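Local coordinates for protein periplasmic beta-glucosidase (Pseudomonas aeruginosa, PDB 6R5N) that probably hydrolyses terminal, non-reducing beta-D-glucosyl residues, releasing beta-D-glucose in the periplasm, as a member of glycosyl hydrolase family 3, at residues A[78-83]-A[120-125]. Sequence-based numbering, arbitrary orientation.
With NOJ (1-deoxynojirimycin), chain D.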
ATOM      1  N   TYR A  78      27.045  -6.330 -17.777  1.00 13.85           N
ATOM      2  CA  TYR A  78      27.050  -5.030 -17.076  1.00 15.07           C
ATOM      3  C   TYR A  78      25.628  -4.498 -17.018  1.00 17.00           C
ATOM      4  O   TYR A  78      24.768  -4.964 -17.759  1.00 17.05           O
ATOM      5  CB  TYR A  78      27.950  -4.058 -17.837  1.00 15.50           C
ATOM      6  CG  TYR A  78      28.396  -2.835 -17.077  1.00 15.91           C
ATOM      7  CD1 TYR A  78      28.674  -2.875 -15.715  1.00 16.24           C
ATOM      8  CD2 TYR A  78      28.613  -1.640 -17.747  1.00 16.18           C
ATOM      9  CE1 TYR A  78      29.146  -1.756 -15.039  1.00 17.23           C
ATOM     10  CE2 TYR A  78      29.091  -0.512 -17.089  1.00 16.36           C
ATOM     11  CZ  TYR A  78      29.335  -0.563 -15.731  1.00 17.90           C
ATOM     12  OH  TYR A  78      29.783   0.564 -15.096  1.00 17.40           O
ATOM     13  N   ASP A  79      25.413  -3.535 -16.139  1.00 17.79           N
ATOM     14  CA  ASP A  79      24.140  -2.806 -15.983  1.00 19.25           C
ATOM     15  C   ASP A  79      24.161  -1.614 -16.945  1.00 20.25           C
ATOM     16  O   ASP A  79      24.427  -0.477 -16.497  1.00 19.67           O
ATOM     17  CB  ASP A  79      23.964  -2.423 -14.517  1.00 21.04           C
ATOM     18  CG  ASP A  79      23.788  -3.641 -13.630  1.00 23.11           C
ATOM     19  OD1 ASP A  79      22.688  -4.217 -13.691  1.00 23.17           O
ATOM     20  OD2 ASP A  79      24.769  -4.025 -12.913  1.00 25.32           O
ATOM     21  N   VAL A  80      23.936  -1.887 -18.229  1.00 18.94           N
ATOM     22  CA  VAL A  80      23.769  -0.830 -19.255  1.00 20.50           C
ATOM     23  C   VAL A  80      22.275  -0.528 -19.286  1.00 20.03           C
ATOM     24  O   VAL A  80      21.545  -1.203 -20.025  1.00 23.63           O
ATOM     25  CB  VAL A  80      24.346  -1.264 -20.612  1.00 20.66           C
ATOM     26  CG1 VAL A  80      24.274  -0.129 -21.600  1.00 22.48           C
ATOM     27  CG2 VAL A  80      25.790  -1.751 -20.474  1.00 21.04           C
ATOM     28  N   ALA A  81      21.838   0.330 -18.377  1.00 19.95           N
ATOM     29  CA  ALA A  81      20.410   0.550 -18.069  1.00 19.23           C
ATOM     30  C   ALA A  81      19.880   1.603 -19.033  1.00 18.31           C
ATOM     31  O   ALA A  81      18.810   1.368 -19.612  1.00 18.44           O
ATOM     32  CB  ALA A  81      20.259   0.972 -16.622  1.00 19.60           C
ATOM     33  N   HIS A  82      20.608   2.728 -19.182  1.00 15.09           N
ATOM     34  CA  HIS A  82      20.178   3.879 -20.021  1.00 14.65           C
ATOM     35  C   HIS A  82      21.409   4.538 -20.648  1.00 14.90           C
ATOM     36  O   HIS A  82      21.498   5.772 -20.649  1.00 16.91           O
ATOM     37  CB  HIS A  82      19.307   4.829 -19.192  1.00 13.53           C
ATOM     38  CG  HIS A  82      19.979   5.357 -17.963  1.00 13.77           C
ATOM     39  ND1 HIS A  82      20.485   6.626 -17.902  1.00 12.76           N
ATOM     40  CD2 HIS A  82      20.203   4.792 -16.750  1.00 14.02           C
ATOM     41  CE1 HIS A  82      21.019   6.828 -16.722  1.00 13.56           C
ATOM     42  NE2 HIS A  82      20.827   5.729 -15.972  1.00 13.71           N
ATOM     43  N   GLY A  83      22.318   3.714 -21.176  1.00 14.24           N
ATOM     44  CA  GLY A  83      23.562   4.189 -21.766  1.00 14.71           C
ATOM     45  C   GLY A  83      24.750   3.462 -21.179  1.00 14.36           C
ATOM     46  O   GLY A  83      24.668   3.016 -20.032  1.00 16.10           O
ATOM     47  N   ASP A 120      29.094  -8.474 -23.774  1.00 16.93           N
ATOM     48  CA  ASP A 120      28.176  -9.382 -24.518  1.00 15.79           C
ATOM     49  C   ASP A 120      26.724  -9.249 -24.041  1.00 16.36           C
ATOM     50  O   ASP A 120      25.824  -9.736 -24.771  1.00 17.64           O
ATOM     51  CB  ASP A 120      28.573 -10.837 -24.323  1.00 16.21           C
ATOM     52  CG  ASP A 120      30.044 -11.090 -24.604  1.00 17.44           C
ATOM     53  OD1 ASP A 120      30.470 -10.890 -25.772  1.00 17.79           O
ATOM     54  OD2 ASP A 120      30.763 -11.430 -23.644  1.00 17.86           O
ATOM     55  N   MET A 121      26.495  -8.676 -22.852  1.00 17.13           N
ATOM     56  CA  MET A 121      25.165  -8.754 -22.184  1.00 16.64           C
ATOM     57  C   MET A 121      24.929  -7.535 -21.302  1.00 15.69           C
ATOM     58  O   MET A 121      25.881  -7.058 -20.643  1.00 17.11           O
ATOM     59  CB  MET A 121      25.055 -10.011 -21.328  1.00 17.15           C
ATOM     60  CG  MET A 121      23.752 -10.105 -20.522  1.00 17.56           C
ATOM     61  SD  MET A 121      23.729 -11.584 -19.448  1.00 18.12           S
ATOM     62  CE  MET A 121      23.636 -12.874 -20.686  1.00 18.94           C
ATOM     63  N   SER A 122      23.699  -7.039 -21.298  1.00 14.35           N
ATOM     64  CA  SER A 122      23.245  -6.059 -20.287  1.00 16.06           C
ATOM     65  C   SER A 122      22.174  -6.713 -19.428  1.00 15.56           C
ATOM     66  O   SER A 122      21.309  -7.445 -19.975  1.00 15.43           O
ATOM     67  CB  SER A 122      22.727  -4.777 -20.859  1.00 16.94           C
ATOM     68  OG  SER A 122      22.405  -3.878 -19.800  1.00 17.24           O
ATOM     69  N   PHE A 123      22.259  -6.438 -18.134  1.00 15.30           N
ATOM     70  CA  PHE A 123      21.180  -6.643 -17.142  1.00 15.17           C
ATOM     71  C   PHE A 123      20.140  -5.542 -17.349  1.00 15.39           C
ATOM     72  O   PHE A 123      19.987  -4.637 -16.511  1.00 15.62           O
ATOM     73  CB  PHE A 123      21.774  -6.678 -15.741  1.00 15.23           C
ATOM     74  CG  PHE A 123      22.807  -7.757 -15.537  1.00 15.86           C
ATOM     75  CD1 PHE A 123      22.676  -9.005 -16.127  1.00 16.12           C
ATOM     76  CD2 PHE A 123      23.894  -7.524 -14.727  1.00 16.84           C
ATOM     77  CE1 PHE A 123      23.597 -10.010 -15.893  1.00 16.51           C
ATOM     78  CE2 PHE A 123      24.822  -8.530 -14.498  1.00 18.48           C
ATOM     79  CZ  PHE A 123      24.678  -9.770 -15.082  1.00 16.99           C
ATOM     80  N   SER A 124      19.442  -5.671 -18.460  1.00 15.57           N
ATOM     81  CA  SER A 124      18.454  -4.690 -18.981  0.53 16.28           C
ATOM     82  C   SER A 124      17.652  -5.356 -20.100  1.00 16.23           C
ATOM     83  O   SER A 124      18.111  -6.342 -20.694  1.00 15.94           O
ATOM     84  CB  SER A 124      19.184  -3.433 -19.435  0.53 16.77           C
ATOM     85  OG  SER A 124      18.308  -2.441 -19.959  0.53 17.93           O
ATOM     86  N   PRO A 125      16.426  -4.888 -20.432  1.00 15.09           N
ATOM     87  CA  PRO A 125      15.742  -3.799 -19.729  1.00 15.42           C
ATOM     88  C   PRO A 125      15.151  -4.199 -18.369  1.00 15.82           C
ATOM     89  O   PRO A 125      14.830  -5.358 -18.125  1.00 15.92           O
ATOM     90  CB  PRO A 125      14.613  -3.448 -20.692  1.00 15.37           C
ATOM     91  CG  PRO A 125      14.248  -4.808 -21.286  1.00 15.68           C
ATOM     92  CD  PRO A 125      15.585  -5.479 -21.482  1.00 15.46           C
TER
HETATM   93  C1  NOJ D 802      21.475  -5.778  -8.061  1.00 27.89           C
HETATM   94  C2  NOJ D 802      20.260  -5.318  -8.861  1.00 27.71           C
HETATM   95  O2  NOJ D 802      19.131  -5.718  -8.137  1.00 25.62           O
HETATM   96  C3  NOJ D 802      20.256  -5.645 -10.364  1.00 26.22           C
HETATM   97  O3  NOJ D 802      19.403  -4.697 -10.996  1.00 22.70           O
HETATM   98  C4  NOJ D 802      21.700  -5.718 -10.949  1.00 28.33           C
HETATM   99  O4  NOJ D 802      21.607  -6.139 -12.296  1.00 27.87           O
HETATM  100  C5  NOJ D 802      22.624  -6.662 -10.148  1.00 28.43           C
HETATM  101  N5  NOJ D 802      22.618  -6.390  -8.702  1.00 27.70           N
HETATM  102  C6  NOJ D 802      24.110  -6.613 -10.578  1.00 29.34           C
HETATM  103  O6  NOJ D 802      24.647  -5.304 -10.736  1.00 29.20           O
HETATM  104  O   HOH W   1      16.758  -0.491 -18.470  1.00 23.54           O
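Y78 and S122 pair as parallel strand neighbours, joined through backbone bonds on both sides of S122: Y78 N donates to M121 O (3.2 Å), and F123 N donates to Y78 O (2.9 Å). The S122 CA-H also points at Y78 O. Beyond this bridge the chain of 78-83 leaves the sheet, and the side chain of S122 follows it. S122 OG, anti to its own backbone nitrogen (chi1 -176°), donates to V80 O at 2.8 Å, coming from above the carbonyl plane, and lies beside V80 CB. Strands 75-78 and 121-122 are adjacent in the eight-stranded parallel sheet of the TIM-barrel-like N-terminal domain, and the residues following their C-terminal ends line the sugar pocket. D79 reaches into that pocket. Its CB starts away from 120-125, but CG, anti to the carbonyl carbon (chi1 -66°), turns the carboxylate back and faces both O6 and O4 of 1-deoxynojirimycin. D79 OD1 accepts a hydrogen bond from the inhibitor's O4 (2.6 Å) and forms a salt bridge with K176; it also lies in the plane of the F123 ring, at its edge, 3.3 Å from F123 CB. D79 OD2 accepts one from the inhibitor's O6 (2.5 Å), giving the carboxylate one hydroxyl of the iminosugar per oxygen. F123 is the centre of an inverse gamma turn, after which S124 CB packs 3.3 Å from V80 O.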